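Local coordinates for protein anti-sigma-E factor RseA (Escherichia coli, PDB 1OR7) that holds the extracytoplasmic-function sigma factor sigma-E inactive through its cytoplasmic N-terminal domain until regulated intramembrane proteolysis releases it, at residues M1-D11 with M29-R40. Numbering follows the deposited sequence.
Sequences MQKEQLSALMD and MQKTWESYHLIR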
ATOM      1  N   MET B   1       8.283 -20.685   6.170  1.00 33.06           N
ATOM      2  CA  MET B   1       8.771 -19.298   6.347  1.00 32.67           C
ATOM      3  C   MET B   1       8.250 -18.722   7.655  1.00 30.83           C
ATOM      4  O   MET B   1       7.127 -19.003   8.061  1.00 30.68           O
ATOM      5  CB  MET B   1       8.297 -18.446   5.171  1.00 33.77           C
ATOM      6  CG  MET B   1       8.241 -16.960   5.413  1.00 38.13           C
ATOM      7  SD  MET B   1       7.586 -16.035   3.789  1.00 48.85           S
ATOM      8  CE  MET B   1       9.115 -14.939   3.329  1.00 47.08           C
ATOM      9  N   GLN B   2       9.086 -17.955   8.341  1.00 28.57           N
ATOM     10  CA  GLN B   2       8.644 -17.249   9.537  1.00 26.92           C
ATOM     11  C   GLN B   2       8.215 -15.826   9.214  1.00 24.35           C
ATOM     12  O   GLN B   2       8.700 -15.204   8.272  1.00 23.35           O
ATOM     13  CB  GLN B   2       9.765 -17.219  10.577  1.00 27.14           C
ATOM     14  CG  GLN B   2      10.269 -18.607  10.992  1.00 30.17           C
ATOM     15  CD  GLN B   2       9.267 -19.361  11.864  1.00 33.80           C
ATOM     16  OE1 GLN B   2       9.202 -19.142  13.084  1.00 35.87           O
ATOM     17  NE2 GLN B   2       8.487 -20.255  11.244  1.00 35.27           N
ATOM     18  N   LYS B   3       7.311 -15.306  10.032  1.00 21.99           N
ATOM     19  CA  LYS B   3       6.877 -13.936   9.911  1.00 20.01           C
ATOM     20  C   LYS B   3       8.070 -12.986  10.023  1.00 17.86           C
ATOM     21  O   LYS B   3       8.088 -11.956   9.362  1.00 15.89           O
ATOM     22  CB  LYS B   3       5.819 -13.603  10.968  1.00 20.44           C
ATOM     23  CG  LYS B   3       4.465 -14.233  10.694  1.00 21.96           C
ATOM     24  CD  LYS B   3       3.390 -13.843  11.723  1.00 24.59           C
ATOM     25  CE  LYS B   3       2.031 -14.492  11.345  1.00 26.99           C
ATOM     26  NZ  LYS B   3       0.960 -14.366  12.381  1.00 28.79           N
ATOM     27  N   GLU B   4       9.077 -13.335  10.819  1.00 15.67           N
ATOM     28  CA  GLU B   4      10.234 -12.460  10.948  1.00 15.17           C
ATOM     29  C   GLU B   4      10.933 -12.273   9.582  1.00 13.73           C
ATOM     30  O   GLU B   4      11.423 -11.190   9.261  1.00 13.15           O
ATOM     31  CB  GLU B   4      11.218 -12.977  12.022  1.00 15.63           C
ATOM     32  CG  GLU B   4      12.384 -12.030  12.268  1.00 17.29           C
ATOM     33  CD  GLU B   4      13.186 -12.360  13.521  1.00 20.05           C
ATOM     34  OE1 GLU B   4      12.610 -12.779  14.548  1.00 24.04           O
ATOM     35  OE2 GLU B   4      14.406 -12.180  13.485  1.00 22.74           O
ATOM     36  N   GLN B   5      10.954 -13.331   8.786  1.00 13.50           N
ATOM     37  CA  GLN B   5      11.523 -13.304   7.452  1.00 13.41           C
ATOM     38  C   GLN B   5      10.646 -12.430   6.569  1.00 13.37           C
ATOM     39  O   GLN B   5      11.143 -11.659   5.745  1.00 12.97           O
ATOM     40  CB  GLN B   5      11.622 -14.734   6.876  1.00 13.55           C
ATOM     41  CG  GLN B   5      12.594 -15.620   7.625  1.00 14.67           C
ATOM     42  CD  GLN B   5      12.694 -17.032   7.027  1.00 16.72           C
ATOM     43  OE1 GLN B   5      11.698 -17.751   6.939  1.00 17.31           O
ATOM     44  NE2 GLN B   5      13.879 -17.403   6.600  1.00 16.17           N
ATOM     45  N   LEU B   6       9.336 -12.550   6.730  1.00 13.33           N
ATOM     46  CA  LEU B   6       8.416 -11.677   6.004  1.00 13.80           C
ATOM     47  C   LEU B   6       8.688 -10.207   6.350  1.00 12.73           C
ATOM     48  O   LEU B   6       8.737  -9.333   5.481  1.00 11.64           O
ATOM     49  CB  LEU B   6       6.984 -12.092   6.349  1.00 14.81           C
ATOM     50  CG  LEU B   6       5.774 -11.429   5.721  1.00 18.71           C
ATOM     51  CD1 LEU B   6       6.108 -10.837   4.425  1.00 24.34           C
ATOM     52  CD2 LEU B   6       4.685 -12.467   5.512  1.00 21.48           C
ATOM     53  N   SER B   7       8.874  -9.936   7.635  1.00 12.10           N
ATOM     54  CA  SER B   7       9.216  -8.603   8.095  1.00 11.11           C
ATOM     55  C   SER B   7      10.489  -8.111   7.408  1.00 10.89           C
ATOM     56  O   SER B   7      10.555  -6.987   6.951  1.00 11.07           O
ATOM     57  CB  SER B   7       9.451  -8.617   9.598  1.00 10.65           C
ATOM     58  OG  SER B   7       9.500  -7.312  10.114  1.00  8.44           O
ATOM     59  N   ALA B   8      11.522  -8.934   7.363  1.00 11.02           N
ATOM     60  CA  ALA B   8      12.752  -8.512   6.685  1.00 11.00           C
ATOM     61  C   ALA B   8      12.545  -8.258   5.188  1.00 11.46           C
ATOM     62  O   ALA B   8      13.051  -7.265   4.623  1.00  9.99           O
ATOM     63  CB  ALA B   8      13.895  -9.522   6.931  1.00 10.70           C
ATOM     64  N   LEU B   9      11.787  -9.141   4.541  1.00 11.75           N
ATOM     65  CA  LEU B   9      11.502  -9.001   3.118  1.00 12.80           C
ATOM     66  C   LEU B   9      10.809  -7.662   2.768  1.00 12.88           C
ATOM     67  O   LEU B   9      11.200  -6.960   1.851  1.00 13.64           O
ATOM     68  CB  LEU B   9      10.602 -10.150   2.709  1.00 13.08           C
ATOM     69  CG  LEU B   9      10.299 -10.319   1.238  1.00 17.10           C
ATOM     70  CD1 LEU B   9      11.535 -10.802   0.525  1.00 18.44           C
ATOM     71  CD2 LEU B   9       9.156 -11.322   1.093  1.00 20.22           C
ATOM     72  N   MET B  10       9.801  -7.285   3.518  1.00 12.59           N
ATOM     73  CA  MET B  10       9.085  -6.051   3.202  1.00 14.29           C
ATOM     74  C   MET B  10       9.969  -4.813   3.418  1.00 13.93           C
ATOM     75  O   MET B  10       9.636  -3.728   2.955  1.00 13.75           O
ATOM     76  CB  MET B  10       7.855  -5.931   4.044  1.00 14.48           C
ATOM     77  CG  MET B  10       8.176  -5.239   5.315  1.00 20.43           C
ATOM     78  SD  MET B  10       6.589  -5.130   6.273  1.00 32.92           S
ATOM     79  CE  MET B  10       5.749  -3.425   5.581  1.00 23.86           C
ATOM     80  N   ASP B  11      11.099  -4.991   4.093  1.00 12.78           N
ATOM     81  CA  ASP B  11      12.040  -3.905   4.317  1.00 12.71           C
ATOM     82  C   ASP B  11      13.208  -3.921   3.319  1.00 12.57           C
ATOM     83  O   ASP B  11      14.147  -3.125   3.426  1.00 12.04           O
ATOM     84  CB  ASP B  11      12.624  -4.017   5.714  1.00 11.93           C
ATOM     85  CG  ASP B  11      11.683  -3.533   6.800  1.00 13.91           C
ATOM     86  OD1 ASP B  11      10.849  -2.619   6.542  1.00 10.04           O
ATOM     87  OD2 ASP B  11      11.749  -4.001   7.960  1.00 11.06           O
ATOM     88  N   MET B  29       0.891 -15.896   5.173  1.00 15.73           N
ATOM     89  CA  MET B  29       1.918 -14.908   4.935  1.00 16.17           C
ATOM     90  C   MET B  29       1.314 -13.766   4.122  1.00 14.45           C
ATOM     91  O   MET B  29       1.674 -12.635   4.317  1.00 13.03           O
ATOM     92  CB  MET B  29       3.134 -15.512   4.212  1.00 16.82           C
ATOM     93  CG  MET B  29       3.985 -16.488   5.060  1.00 22.81           C
ATOM     94  SD  MET B  29       4.655 -15.736   6.768  1.00 36.24           S
ATOM     95  CE  MET B  29       3.041 -15.966   7.951  1.00 33.24           C
ATOM     96  N   GLN B  30       0.366 -14.057   3.239  1.00 13.77           N
ATOM     97  CA  GLN B  30      -0.255 -13.006   2.445  1.00 13.33           C
ATOM     98  C   GLN B  30      -0.998 -12.023   3.348  1.00 13.15           C
ATOM     99  O   GLN B  30      -0.945 -10.798   3.145  1.00 10.88           O
ATOM    100  CB  GLN B  30      -1.167 -13.589   1.364  1.00 13.53           C
ATOM    101  CG  GLN B  30      -0.379 -14.114   0.130  1.00 15.89           C
ATOM    102  CD  GLN B  30      -1.156 -15.160  -0.660  1.00 21.52           C
ATOM    103  OE1 GLN B  30      -2.335 -14.967  -0.958  1.00 26.40           O
ATOM    104  NE2 GLN B  30      -0.505 -16.273  -0.986  1.00 24.66           N
ATOM    105  N   LYS B  31      -1.656 -12.561   4.365  1.00 12.94           N
ATOM    106  CA  LYS B  31      -2.378 -11.713   5.318  1.00 13.67           C
ATOM    107  C   LYS B  31      -1.427 -10.833   6.089  1.00 12.60           C
ATOM    108  O   LYS B  31      -1.704  -9.662   6.342  1.00 12.56           O
ATOM    109  CB  LYS B  31      -3.200 -12.569   6.289  1.00 14.12           C
ATOM    110  CG  LYS B  31      -4.632 -12.688   5.878  1.00 17.14           C
ATOM    111  N   THR B  32      -0.292 -11.401   6.470  1.00 12.46           N
ATOM    112  CA  THR B  32       0.716 -10.644   7.196  1.00 11.97           C
ATOM    113  C   THR B  32       1.320  -9.557   6.312  1.00 11.81           C
ATOM    114  O   THR B  32       1.500  -8.410   6.750  1.00 12.49           O
ATOM    115  CB  THR B  32       1.775 -11.618   7.702  1.00 11.83           C
ATOM    116  OG1 THR B  32       1.139 -12.609   8.536  1.00 12.46           O
ATOM    117  CG2 THR B  32       2.756 -10.931   8.576  1.00 13.23           C
ATOM    118  N   TRP B  33       1.637  -9.900   5.074  1.00 10.93           N
ATOM    119  CA  TRP B  33       2.120  -8.897   4.138  1.00 11.46           C
ATOM    120  C   TRP B  33       1.136  -7.738   4.081  1.00 10.60           C
ATOM    121  O   TRP B  33       1.522  -6.585   4.089  1.00  9.33           O
ATOM    122  CB  TRP B  33       2.257  -9.526   2.745  1.00 12.17           C
ATOM    123  CG  TRP B  33       2.746  -8.655   1.595  1.00 11.12           C
ATOM    124  CD1 TRP B  33       1.984  -8.128   0.600  1.00 12.65           C
ATOM    125  CD2 TRP B  33       4.098  -8.370   1.237  1.00 12.45           C
ATOM    126  NE1 TRP B  33       2.769  -7.489  -0.324  1.00 12.02           N
ATOM    127  CE2 TRP B  33       4.073  -7.620   0.045  1.00 11.46           C
ATOM    128  CE3 TRP B  33       5.324  -8.646   1.814  1.00  9.79           C
ATOM    129  CZ2 TRP B  33       5.202  -7.152  -0.558  1.00 13.01           C
ATOM    130  CZ3 TRP B  33       6.457  -8.170   1.208  1.00 14.14           C
ATOM    131  CH2 TRP B  33       6.393  -7.430   0.037  1.00 11.92           C
ATOM    132  N   GLU B  34      -0.144  -8.059   3.956  1.00 10.34           N
ATOM    133  CA  GLU B  34      -1.185  -7.039   3.885  1.00 10.57           C
ATOM    134  C   GLU B  34      -1.232  -6.230   5.174  1.00 10.50           C
ATOM    135  O   GLU B  34      -1.215  -4.989   5.132  1.00 10.71           O
ATOM    136  CB  GLU B  34      -2.530  -7.725   3.598  1.00 10.39           C
ATOM    137  CG  GLU B  34      -3.757  -6.850   3.653  1.00 14.36           C
ATOM    138  CD  GLU B  34      -5.029  -7.645   3.363  1.00 20.53           C
ATOM    139  OE1 GLU B  34      -5.498  -8.366   4.244  1.00 20.70           O
ATOM    140  OE2 GLU B  34      -5.549  -7.571   2.235  1.00 27.91           O
ATOM    141  N   SER B  35      -1.272  -6.918   6.319  1.00 10.98           N
ATOM    142  CA  SER B  35      -1.356  -6.208   7.597  1.00 11.85           C
ATOM    143  C   SER B  35      -0.163  -5.293   7.860  1.00 10.83           C
ATOM    144  O   SER B  35      -0.343  -4.152   8.250  1.00 10.42           O
ATOM    145  CB  SER B  35      -1.495  -7.185   8.758  1.00 11.78           C
ATOM    146  OG  SER B  35      -2.760  -7.719   8.689  1.00 16.01           O
ATOM    147  N   TYR B  36       1.042  -5.799   7.631  1.00 10.39           N
ATOM    148  CA  TYR B  36       2.260  -5.012   7.879  1.00 10.28           C
ATOM    149  C   TYR B  36       2.364  -3.794   6.953  1.00 10.42           C
ATOM    150  O   TYR B  36       2.848  -2.749   7.365  1.00 10.17           O
ATOM    151  CB  TYR B  36       3.545  -5.866   7.764  1.00  9.51           C
ATOM    152  CG  TYR B  36       3.783  -6.892   8.867  1.00 11.33           C
ATOM    153  CD1 TYR B  36       2.909  -7.040   9.944  1.00 12.44           C
ATOM    154  CD2 TYR B  36       4.876  -7.760   8.806  1.00 15.07           C
ATOM    155  CE1 TYR B  36       3.130  -8.013  10.937  1.00 12.11           C
ATOM    156  CE2 TYR B  36       5.104  -8.724   9.803  1.00 12.62           C
ATOM    157  CZ  TYR B  36       4.236  -8.833  10.853  1.00 13.82           C
ATOM    158  OH  TYR B  36       4.488  -9.778  11.819  1.00 16.40           O
ATOM    159  N   HIS B  37       1.930  -3.937   5.709  1.00 10.64           N
ATOM    160  CA  HIS B  37       1.916  -2.816   4.799  1.00 10.69           C
ATOM    161  C   HIS B  37       0.820  -1.795   5.232  1.00 10.74           C
ATOM    162  O   HIS B  37       1.064  -0.599   5.162  1.00 10.23           O
ATOM    163  CB  HIS B  37       1.805  -3.267   3.340  1.00 10.56           C
ATOM    164  CG  HIS B  37       3.101  -3.769   2.767  1.00 10.81           C
ATOM    165  ND1 HIS B  37       3.483  -5.091   2.829  1.00 10.75           N
ATOM    166  CD2 HIS B  37       4.096  -3.124   2.107  1.00 10.44           C
ATOM    167  CE1 HIS B  37       4.666  -5.232   2.252  1.00 13.13           C
ATOM    168  NE2 HIS B  37       5.058  -4.056   1.801  1.00  8.97           N
ATOM    169  N   LEU B  38      -0.304  -2.248   5.788  1.00 11.83           N
ATOM    170  CA  LEU B  38      -1.320  -1.309   6.299  1.00 12.20           C
ATOM    171  C   LEU B  38      -0.706  -0.481   7.445  1.00 13.28           C
ATOM    172  O   LEU B  38      -0.818   0.756   7.475  1.00 13.47           O
ATOM    173  CB  LEU B  38      -2.581  -2.033   6.758  1.00 12.56           C
ATOM    174  CG  LEU B  38      -3.714  -1.172   7.359  1.00 12.39           C
ATOM    175  CD1 LEU B  38      -4.187  -0.129   6.381  1.00 14.79           C
ATOM    176  CD2 LEU B  38      -4.858  -2.049   7.755  1.00 14.24           C
ATOM    177  N   ILE B  39      -0.005  -1.157   8.356  1.00 12.64           N
ATOM    178  CA  ILE B  39       0.693  -0.475   9.449  1.00 12.28           C
ATOM    179  C   ILE B  39       1.689   0.536   8.913  1.00 12.39           C
ATOM    180  O   ILE B  39       1.720   1.663   9.400  1.00 12.08           O
ATOM    181  CB  ILE B  39       1.377  -1.490  10.368  1.00 11.67           C
ATOM    182  CG1 ILE B  39       0.309  -2.215  11.177  1.00 13.62           C
ATOM    183  CG2 ILE B  39       2.341  -0.825  11.334  1.00 12.34           C
ATOM    184  CD1 ILE B  39       0.779  -3.498  11.809  1.00 15.10           C
ATOM    185  N   ARG B  40       2.500   0.153   7.924  1.00 11.60           N
ATOM    186  CA  ARG B  40       3.427   1.097   7.307  1.00 11.87           C
ATOM    187  C   ARG B  40       2.687   2.324   6.743  1.00 12.43           C
ATOM    188  O   ARG B  40       3.104   3.485   6.955  1.00 11.65           O
ATOM    189  CB  ARG B  40       4.223   0.424   6.192  1.00 11.73           C
ATOM    190  CG  ARG B  40       4.923   1.359   5.219  1.00 14.22           C
ATOM    191  CD  ARG B  40       5.809   0.643   4.193  1.00 15.39           C
ATOM    192  NE  ARG B  40       6.885  -0.019   4.896  1.00 13.35           N
ATOM    193  CZ  ARG B  40       7.713  -0.870   4.387  1.00 14.40           C
ATOM    194  NH1 ARG B  40       7.654  -1.216   3.105  1.00 15.50           N
ATOM    195  NH2 ARG B  40       8.662  -1.358   5.168  1.00 15.07           N
TER
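Met10 is the knob of this helix pair, lodged in a hole formed by Trp33, His37, Tyr36 and Arg40, and the example shows how one bent thioether side chain can knit flat groups together. With CG held between the backbone N and the carbonyl carbon (chi1 89°) and a bend at chi3, the chain delivers its methyl, CE, into a corner between two faces set roughly at a right angle. CE sits over the His37 ring, 3.7 Å from its centroid, a CH-pi contact, and lies over the guanidinium face of Arg40, 3.4 Å from CZ. The sulfur meets the edge of the Tyr36 ring as a Met-aromatic contact, SD lying 5.2 Å from the ring centroid. His37 is held by its own helix: ND1 donates to Trp33 O at 2.8 Å, fixing the turn of the imidazole. Arg40 closes this end, NH1 giving a hydrogen bond to Met10 O (3.2 Å, 151°), while NH2 makes a salt bridge to Asp11 OD1 at the guanidinium edge. Leu6 continues the tight zone: CD1 meets the Trp33 edge 3.5 Å from CE3, and CD2 packs against the Met29 sulfur and Thr32.

The N-terminal end is more open to solvent, Met1 and Lys3 being partly exposed. Met1 SD approaches Met29 CG at 3.8 Å, and the extended Lys3 gives only its methylenes, which run across Met29 CE and past Thr32, whose hydroxyl is bonded to Glu28 O.

Asp11, Arg40 and Tyr36 also bind charged or aromatic side chains of the partner protein's chain, so the packing and the intermolecular surface share residues. Segments 3-10 and 29-40 (within helix 27-44), inclined at 48° and joined through helix 17-24, form the compact helical part of the RseA N-terminal, sigma-E-repressing domain of the anti-sigma-factor clan.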